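Local coordinates for peridinin-chlorophyll A protein (Amphidinium carterae, PDB 2C9E), which binds peridinin and chlorophyll a and probably serves as a water-soluble antenna that captures sunlight in the blue-green range, at residues E49-V54 / T114-S119; G55-P60 / K106-A111. All blocks are in the same frame, centred on the assembly; numbering follows the deposited sequence.

Overall arrangement
Contacts 1 and 2 lie on the same side of the chain's centre, their own centres about 12 Å apart. Contact 2 is nested in the loop that contact 1 closes: both its segments, 55-60 and 106-111, fall in the chain between 49-54 and 114-119. Helix 41-55 carries 49-54 and gives way to 55-60. The contacts meet directly at Val54: its CG1 lies 3.6 Å from CD2 of Phe109, and its CG2 packs 3.3 Å from O of Lys108. Each contact presents a phenylalanine to a pigment tail or polyene, Phe116 of contact 1 to a chlorophyll a and Phe109 of contact 2 to a peridinin, so together they line part of the pigment-filled interior.

Contact 1 (E49-V54 / T114-S119); sequences EKLLEV and TAFPES. With CLA (chlorophyll a), chain B.
Phe116 and Leu51 approach each other beside the phytyl tail of a chlorophyll a, with CD2 of the leucine 4.5 Å from CZ of the ring, reached obliquely. The leucine belongs to helix 41-55; the phenylalanine comes from the loop ahead of helix 119-128. With CG anti to its carbonyl carbon (chi1 -76°), the ring is laid along the phytyl chain, whose C5 sits 3.7 Å above the ring plane, over its centre. Further along the tail, C7 of the chlorophyll lies 3.8 Å from CZ of Phe116. This is a pigment pocket of the all-helical peridinin-chlorophyll protein, in which helices enclose the chromophores; Leu51 also touches a peridinin and a digalactosyl lipid. The chlorophyll's magnesium lies well away from the ring, bound by the oxygen of water 1 at 2.2 Å. A serine in place of Phe116 would probably leave the phytyl segment around C5 and C7 without its flat support and open a gap beside CD2 of Leu51. At the more open end of the contact, CD of Lys50 rests 4.4 Å from CB of Ala115, an aliphatic touch. Two hydrogen bonds tie the loop to its surroundings: Ala115 O to NE2 of Gln43, on the same helix 41-55, and Pro117 O to Tyr32 OH. A type II beta turn from Phe116 to Ser119 places Glu118 at the N-cap of helix 119-128.

Contact 2 (G55-P60 / K106-A111); sequences GLTMDP and KQKFAA. With PID (peridinin), chain E.
Met58 lays its terminal methyl against the edge of the Phe109 ring, near the ring plane, with CE 3.8 Å from CE2 of the phenylalanine. The methionine chain is extended beyond CG, which carries that methyl from the loop after helix 41-55 across to helix 106-111. One face of the same ring is turned to peridinin and packs tightly: C17 of the polyene lies over it, 3.1 Å from CZ of Phe109. CG of Phe109 stands opposite its own backbone N (chi1 -169°), a choice that brings the ring off the helix and face-on to the carotenoid. CE of Met58 is also near the pigment, 4.0 Å from its methyl CM5, so methionine and phenylalanine form a joint wall of the peridinin site. Leu56 extends that wall, its CD2 3.6 Å from C31 at the acetate end. Gly55 opens the type I beta turn that ends at Met58; a beta carbon on this glycine would probably clash with O6 of the peridinin. Towards the surface, CG2 of Thr57 meets CD of Lys108 at 4.0 Å. Asp59 serves as N-cap of helix 60-77. Across the two segments the meeting is thus carbon against carbon, held by dispersion and the burial of apolar surface, as suits a hydrophobic polyene, while the threonine hydroxyl finds its hydrogen-bond partners outside both segments, at Val54 O near the end of helix 41-55 and Asp105 N just before helix 106-111.

Contact 1 (E49-V54 / T114-S119)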
loop_
_atom_site.group_PDB
_atom_site.type_symbol
_atom_site.label_atom_id
_atom_site.label_comp_id
_atom_site.label_asym_id
_atom_site.label_seq_id
_atom_site.Cartn_x
_atom_site.Cartn_y
_atom_site.Cartn_z
ATOM N N GLU A 49 -1.358 10.749 2.452
ATOM C CA GLU A 49 -1.220 11.114 3.835
ATOM C C GLU A 49 -2.535 10.759 4.599
ATOM O O GLU A 49 -2.497 10.276 5.728
ATOM C CB GLU A 49 -0.975 12.630 3.977
ATOM C CG GLU A 49 -0.770 13.045 5.403
ATOM C CD GLU A 49 -0.893 14.547 5.632
ATOM O OE1 GLU A 49 -0.394 15.342 4.814
ATOM O OE2 GLU A 49 -1.470 14.931 6.672
ATOM N N LYS A 50 -3.684 11.018 4.001
ATOM C CA LYS A 50 -4.949 10.719 4.684
ATOM C C LYS A 50 -5.153 9.225 4.750
ATOM O O LYS A 50 -5.656 8.677 5.741
ATOM C CB LYS A 50 -6.113 11.424 3.959
ATOM C CG LYS A 50 -6.005 12.951 4.068
ATOM C CD LYS A 50 -7.025 13.652 3.257
ATOM C CE LYS A 50 -7.258 15.033 3.809
ATOM N NZ LYS A 50 -7.449 14.995 5.327
ATOM N N LEU A 51 -4.762 8.534 3.696
ATOM C CA LEU A 51 -4.907 7.073 3.708
ATOM C C LEU A 51 -4.154 6.407 4.919
ATOM O O LEU A 51 -4.658 5.474 5.616
ATOM C CB LEU A 51 -4.377 6.539 2.374
ATOM C CG LEU A 51 -4.457 5.033 2.148
ATOM C CD1 LEU A 51 -5.921 4.620 1.970
ATOM C CD2 LEU A 51 -3.586 4.661 0.900
ATOM N N LEU A 52 -2.923 6.851 5.129
ATOM C CA LEU A 52 -2.098 6.324 6.200
ATOM C C LEU A 52 -2.670 6.763 7.548
ATOM O O LEU A 52 -2.712 5.959 8.503
ATOM C CB LEU A 52 -0.678 6.847 6.027
ATOM C CG LEU A 52 0.078 6.384 4.762
ATOM C CD1 LEU A 52 1.534 7.019 4.706
ATOM C CD2 LEU A 52 0.142 4.882 4.748
ATOM N N GLU A 53 -3.110 8.029 7.654
ATOM C CA GLU A 53 -3.710 8.474 8.922
ATOM C C GLU A 53 -4.931 7.577 9.253
ATOM O O GLU A 53 -5.046 7.081 10.387
ATOM C CB GLU A 53 -4.125 9.939 8.840
ATOM C CG GLU A 53 -2.948 10.902 8.846
ATOM C CD GLU A 53 -3.318 12.315 8.363
ATOM O OE1 GLU A 53 -4.345 12.491 7.670
ATOM O OE2 GLU A 53 -2.577 13.271 8.656
ATOM N N VAL A 54 -5.802 7.306 8.271
ATOM C CA VAL A 54 -6.968 6.460 8.566
ATOM C C VAL A 54 -6.517 5.097 9.034
ATOM O O VAL A 54 -7.051 4.545 10.008
ATOM C CB VAL A 54 -7.960 6.311 7.316
ATOM C CG1 VAL A 54 -9.198 5.480 7.679
ATOM C CG2 VAL A 54 -8.438 7.686 6.904
ATOM N N THR A 114 -13.418 11.055 -1.540
ATOM C CA THR A 114 -13.162 12.238 -2.364
ATOM C C THR A 114 -11.725 12.734 -2.250
ATOM O O THR A 114 -11.405 13.814 -2.741
ATOM C CB THR A 114 -14.107 13.421 -1.926
ATOM O OG1 THR A 114 -13.814 13.790 -0.564
ATOM C CG2 THR A 114 -15.563 12.995 -1.941
ATOM N N ALA A 115 -10.855 11.982 -1.604
ATOM C CA ALA A 115 -9.493 12.446 -1.442
ATOM C C ALA A 115 -8.554 12.315 -2.644
ATOM O O ALA A 115 -7.755 13.218 -2.919
ATOM C CB ALA A 115 -8.884 11.774 -0.226
ATOM N N PHE A 116 -8.636 11.225 -3.382
ATOM C CA PHE A 116 -7.734 11.047 -4.528
ATOM C C PHE A 116 -8.165 11.796 -5.794
ATOM O O PHE A 116 -9.325 11.876 -6.095
ATOM C CB PHE A 116 -7.559 9.541 -4.849
ATOM C CG PHE A 116 -6.652 8.839 -3.881
ATOM C CD1 PHE A 116 -7.159 8.267 -2.719
ATOM C CD2 PHE A 116 -5.273 8.873 -4.069
ATOM C CE1 PHE A 116 -6.296 7.754 -1.745
ATOM C CE2 PHE A 116 -4.405 8.374 -3.123
ATOM C CZ PHE A 116 -4.894 7.816 -1.956
ATOM N N PRO A 117 -7.219 12.385 -6.530
ATOM C CA PRO A 117 -7.605 13.111 -7.753
ATOM C C PRO A 117 -8.267 12.318 -8.862
ATOM O O PRO A 117 -7.832 11.210 -9.220
ATOM C CB PRO A 117 -6.287 13.725 -8.233
ATOM C CG PRO A 117 -5.250 12.831 -7.633
ATOM C CD PRO A 117 -5.805 12.641 -6.224
ATOM N N GLU A 118 -9.334 12.903 -9.385
ATOM C CA GLU A 118 -10.090 12.340 -10.486
ATOM C C GLU A 118 -10.541 10.898 -10.298
ATOM O O GLU A 118 -10.556 10.093 -11.240
ATOM C CB GLU A 118 -9.272 12.455 -11.751
ATOM C CG GLU A 118 -9.970 13.269 -12.789
ATOM C CD GLU A 118 -9.394 14.672 -12.913
ATOM O OE1 GLU A 118 -8.333 14.814 -13.588
ATOM O OE2 GLU A 118 -9.997 15.620 -12.333
ATOM N N SER A 119 -10.922 10.565 -9.086
ATOM C CA SER A 119 -11.376 9.205 -8.843
ATOM C C SER A 119 -12.755 9.006 -9.502
ATOM O O SER A 119 -13.198 7.872 -9.664
ATOM C CB SER A 119 -11.432 8.933 -7.346
ATOM O OG SER A 119 -12.504 9.654 -6.799
HETATM MG MG CLA B . -8.290 -3.783 -1.365
HETATM C CHA CLA B . -10.747 -1.229 -1.678
HETATM C CHB CLA B . -8.364 -4.166 -4.870
HETATM C CHC CLA B . -5.253 -5.450 -1.341
HETATM C CHD CLA B . -7.822 -2.790 1.941
HETATM N NA CLA B . -9.378 -2.748 -3.031
HETATM C C1A CLA B . -10.415 -1.813 -2.894
HETATM C C2A CLA B . -11.100 -1.592 -4.245
HETATM C C3A CLA B . -10.439 -2.616 -5.184
HETATM C C4A CLA B . -9.308 -3.226 -4.365
HETATM C CMA CLA B . -11.503 -3.700 -5.622
HETATM C CAA CLA B . -10.915 -0.200 -4.845
HETATM C CBA CLA B . -9.453 0.184 -4.901
HETATM C CGA CLA B . -9.227 1.487 -5.629
HETATM O O1A CLA B . -9.809 2.506 -5.243
HETATM O O2A CLA B . -8.413 1.567 -6.696
HETATM N NB CLA B . -7.112 -4.766 -2.816
HETATM C C1B CLA B . -7.373 -4.852 -4.170
HETATM C C2B CLA B . -6.442 -5.806 -4.745
HETATM C C3B CLA B . -5.576 -6.190 -3.758
HETATM C C4B CLA B . -5.929 -5.440 -2.567
HETATM C CMB CLA B . -6.387 -6.364 -6.190
HETATM C CAB CLA B . -4.599 -7.241 -4.091
HETATM C CBB CLA B . -3.752 -7.790 -3.118
HETATM N NC CLA B . -6.815 -4.067 0.040
HETATM C C1C CLA B . -5.658 -4.819 -0.142
HETATM C C2C CLA B . -4.946 -4.899 1.125
HETATM C C3C CLA B . -5.659 -4.169 2.040
HETATM C C4C CLA B . -6.856 -3.656 1.372
HETATM C CMC CLA B . -3.657 -5.761 1.398
HETATM C CAC CLA B . -5.252 -3.991 3.492
HETATM C CBC CLA B . -6.190 -4.772 4.420
HETATM N ND CLA B . -9.011 -2.312 -0.123
HETATM C C1D CLA B . -8.856 -2.142 1.229
HETATM C C2D CLA B . -9.841 -1.200 1.740
HETATM C C3D CLA B . -10.577 -0.822 0.671
HETATM C C4D CLA B . -10.087 -1.533 -0.471
HETATM C CMD CLA B . -10.062 -0.685 3.166
HETATM C CAD CLA B . -11.660 0.013 0.208
HETATM O OBD CLA B . -12.542 0.609 0.837
HETATM C CBD CLA B . -11.601 0.012 -1.340
HETATM C CGD CLA B . -12.987 -0.108 -1.920
HETATM O O1D CLA B . -13.470 -1.236 -2.162
HETATM O O2D CLA B . -13.686 1.035 -2.172
HETATM C CED CLA B . -15.000 1.037 -2.621
HETATM C C1 CLA B . -7.972 2.892 -7.117
HETATM C C2 CLA B . -6.974 3.372 -6.186
HETATM C C3 CLA B . -7.030 4.520 -5.438
HETATM C C4 CLA B . -8.197 5.483 -5.524
HETATM C C5 CLA B . -5.938 4.967 -4.496
HETATM C C6 CLA B . -4.739 3.988 -4.397
HETATM C C7 CLA B . -3.631 4.581 -3.523
HETATM C C8 CLA B . -2.409 3.681 -3.402
HETATM C C9 CLA B . -2.727 2.413 -2.586
HETATM C C10 CLA B . -1.241 4.490 -2.840
HETATM C C11 CLA B . 0.092 3.743 -2.859
HETATM C C12 CLA B . 1.311 4.530 -2.283
HETATM C C13 CLA B . 2.620 3.694 -2.303
HETATM C C14 CLA B . 3.732 4.364 -1.521
HETATM C C15 CLA B . 3.071 3.446 -3.753
HETATM C C16 CLA B . 4.256 2.509 -3.871
HETATM C C17 CLA B . 4.535 2.235 -5.309
HETATM C C18 CLA B . 5.733 1.310 -5.577
HETATM C C19 CLA B . 7.068 1.915 -5.216
HETATM C C20 CLA B . 5.740 0.893 -7.022
HETATM O O HOH W 1 -9.391 -5.621 -0.858
#

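Contact 2 (G55-P60 / K106-A111)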
loop_
_atom_site.group_PDB
_atom_site.type_symbol
_atom_site.label_atom_id
_atom_site.label_comp_id
_atom_site.label_asym_id
_atom_site.label_seq_id
_atom_site.Cartn_x
_atom_site.Cartn_y
_atom_site.Cartn_z
ATOM N N GLY A 55 -5.486 4.581 8.381
ATOM C CA GLY A 55 -4.984 3.269 8.746
ATOM C C GLY A 55 -4.520 3.294 10.192
ATOM O O GLY A 55 -4.578 2.278 10.905
ATOM N N LEU A 56 -4.071 4.471 10.627
ATOM C CA LEU A 56 -3.553 4.628 11.981
ATOM C C LEU A 56 -4.655 4.750 13.025
ATOM O O LEU A 56 -4.370 4.785 14.203
ATOM C CB LEU A 56 -2.610 5.841 12.054
ATOM C CG LEU A 56 -1.161 5.554 11.624
ATOM C CD1 LEU A 56 -0.308 6.832 11.628
ATOM C CD2 LEU A 56 -0.549 4.570 12.561
ATOM N N THR A 57 -5.915 4.775 12.604
ATOM C CA THR A 57 -7.019 4.867 13.567
ATOM C C THR A 57 -7.647 3.488 13.808
ATOM O O THR A 57 -8.439 3.318 14.723
ATOM C CB THR A 57 -8.159 5.807 13.090
ATOM O OG1 THR A 57 -8.746 5.293 11.878
ATOM C CG2 THR A 57 -7.650 7.235 12.880
ATOM N N MET A 58 -7.271 2.511 12.986
ATOM C CA MET A 58 -7.806 1.153 13.053
ATOM C C MET A 58 -7.226 0.273 14.151
ATOM O O MET A 58 -6.124 0.517 14.658
ATOM C CB MET A 58 -7.584 0.463 11.710
ATOM C CG MET A 58 -8.385 1.111 10.549
ATOM S SD MET A 58 -7.864 0.501 8.897
ATOM C CE MET A 58 -9.069 1.307 7.831
ATOM N N ASP A 59 -7.972 -0.768 14.488
ATOM C CA ASP A 59 -7.577 -1.740 15.485
ATOM C C ASP A 59 -6.509 -2.658 14.848
ATOM O O ASP A 59 -6.799 -3.451 13.951
ATOM C CB ASP A 59 -8.819 -2.525 15.860
ATOM C CG ASP A 59 -8.557 -3.595 16.892
ATOM O OD1 ASP A 59 -7.394 -3.967 17.127
ATOM O OD2 ASP A 59 -9.551 -4.077 17.461
ATOM N N PRO A 60 -5.258 -2.580 15.318
ATOM C CA PRO A 60 -4.247 -3.441 14.706
ATOM C C PRO A 60 -4.625 -4.929 14.571
ATOM O O PRO A 60 -4.219 -5.603 13.599
ATOM C CB PRO A 60 -3.009 -3.225 15.600
ATOM C CG PRO A 60 -3.231 -1.818 16.198
ATOM C CD PRO A 60 -4.716 -1.813 16.462
ATOM N N LYS A 106 -14.603 7.102 11.792
ATOM C CA LYS A 106 -15.603 7.210 10.723
ATOM C C LYS A 106 -15.467 8.355 9.755
ATOM O O LYS A 106 -15.625 8.140 8.536
ATOM C CB LYS A 106 -17.033 7.239 11.295
ATOM C CG LYS A 106 -17.583 5.883 11.709
ATOM C CD LYS A 106 -18.624 5.978 12.843
ATOM C CE LYS A 106 -19.834 6.801 12.444
ATOM N NZ LYS A 106 -20.653 7.216 13.613
ATOM N N GLN A 107 -15.215 9.563 10.269
ATOM C CA GLN A 107 -15.110 10.727 9.386
ATOM C C GLN A 107 -13.882 10.635 8.497
ATOM O O GLN A 107 -13.940 10.973 7.332
ATOM C CB GLN A 107 -15.012 12.061 10.161
ATOM C CG GLN A 107 -15.831 12.198 11.434
ATOM C CD GLN A 107 -15.499 13.508 12.222
ATOM O OE1 GLN A 107 -16.157 13.828 13.218
ATOM N NE2 GLN A 107 -14.471 14.245 11.770
ATOM N N LYS A 108 -12.760 10.246 9.073
ATOM C CA LYS A 108 -11.525 10.124 8.286
ATOM C C LYS A 108 -11.674 9.039 7.217
ATOM O O LYS A 108 -11.227 9.204 6.069
ATOM C CB LYS A 108 -10.334 9.799 9.198
ATOM C CG LYS A 108 -9.948 10.975 10.060
ATOM C CD LYS A 108 -9.013 10.551 11.167
ATOM C CE LYS A 108 -8.599 11.780 11.974
ATOM N NZ LYS A 108 -8.177 12.830 11.001
ATOM N N PHE A 109 -12.324 7.940 7.584
ATOM C CA PHE A 109 -12.491 6.893 6.625
ATOM C C PHE A 109 -13.382 7.321 5.484
ATOM O O PHE A 109 -13.039 7.132 4.299
ATOM C CB PHE A 109 -13.071 5.630 7.251
ATOM C CG PHE A 109 -13.001 4.454 6.332
ATOM C CD1 PHE A 109 -13.985 4.257 5.347
ATOM C CD2 PHE A 109 -11.916 3.578 6.407
ATOM C CE1 PHE A 109 -13.891 3.195 4.440
ATOM C CE2 PHE A 109 -11.799 2.507 5.510
ATOM C CZ PHE A 109 -12.794 2.313 4.520
ATOM N N ALA A 110 -14.540 7.874 5.825
ATOM C CA ALA A 110 -15.492 8.312 4.785
ATOM C C ALA A 110 -14.877 9.389 3.887
ATOM O O ALA A 110 -15.269 9.553 2.716
ATOM C CB ALA A 110 -16.766 8.849 5.419
ATOM N N ALA A 111 -13.917 10.127 4.421
ATOM C CA ALA A 111 -13.316 11.161 3.602
ATOM C C ALA A 111 -12.403 10.627 2.488
ATOM O O ALA A 111 -12.112 11.342 1.554
ATOM C CB ALA A 111 -12.577 12.159 4.467
HETATM C C1 PID E . -22.793 8.404 -0.417
HETATM C C2 PID E . -24.280 8.622 -0.704
HETATM C C3 PID E . -25.109 8.194 0.509
HETATM C C4 PID E . -24.848 6.704 0.744
HETATM C C5 PID E . -23.427 6.429 1.249
HETATM C C6 PID E . -22.363 7.278 0.530
HETATM C C7 PID E . -21.117 6.666 0.371
HETATM C C8 PID E . -19.963 6.970 1.091
HETATM C C9 PID E . -18.756 6.301 0.879
HETATM C C10 PID E . -18.540 5.278 -0.038
HETATM C C11 PID E . -17.609 6.517 1.525
HETATM C C12 PID E . -16.695 5.661 1.059
HETATM C C13 PID E . -15.407 5.501 1.571
HETATM C C14 PID E . -14.430 4.604 1.130
HETATM C C15 PID E . -13.210 4.564 1.810
HETATM C C16 PID E . -12.136 3.710 1.556
HETATM C C17 PID E . -11.018 3.738 2.390
HETATM C C18 PID E . -9.954 2.850 2.242
HETATM C C19 PID E . -8.871 2.827 3.121
HETATM C C20 PID E . -7.856 1.880 2.975
HETATM C C21 PID E . -6.751 1.722 3.815
HETATM C C22 PID E . -5.826 0.713 3.551
HETATM C C23 PID E . -4.760 0.450 4.269
HETATM C C24 PID E . -3.699 0.180 4.991
HETATM C C25 PID E . -3.713 -0.842 6.142
HETATM C C26 PID E . -3.176 -0.180 7.414
HETATM C C27 PID E . -1.825 0.521 7.209
HETATM C C28 PID E . -1.897 1.546 6.069
HETATM C C29 PID E . -2.384 0.937 4.749
HETATM C C30 PID E . -1.119 0.645 9.502
HETATM C C31 PID E . -0.881 1.470 10.768
HETATM C CM1 PID E . -21.877 8.793 -1.580
HETATM C CM2 PID E . -23.185 4.934 1.031
HETATM C CM3 PID E . -23.389 6.703 2.757
HETATM C CM4 PID E . -14.720 3.624 -0.010
HETATM C CM5 PID E . -6.554 2.641 5.026
HETATM C CM6 PID E . -5.135 -1.343 6.409
HETATM C CM7 PID E . -2.832 -2.049 5.807
HETATM C CM8 PID E . -2.597 2.042 3.715
HETATM O O1 PID E . -22.332 8.662 0.913
HETATM O O2 PID E . -26.501 8.405 0.250
HETATM O O3 PID E . -19.365 4.801 -0.817
HETATM O O4 PID E . -17.240 4.879 0.079
HETATM O O5 PID E . -1.397 0.025 4.267
HETATM O O6 PID E . -1.560 1.299 8.392
HETATM O O7 PID E . -0.924 -0.571 9.509
#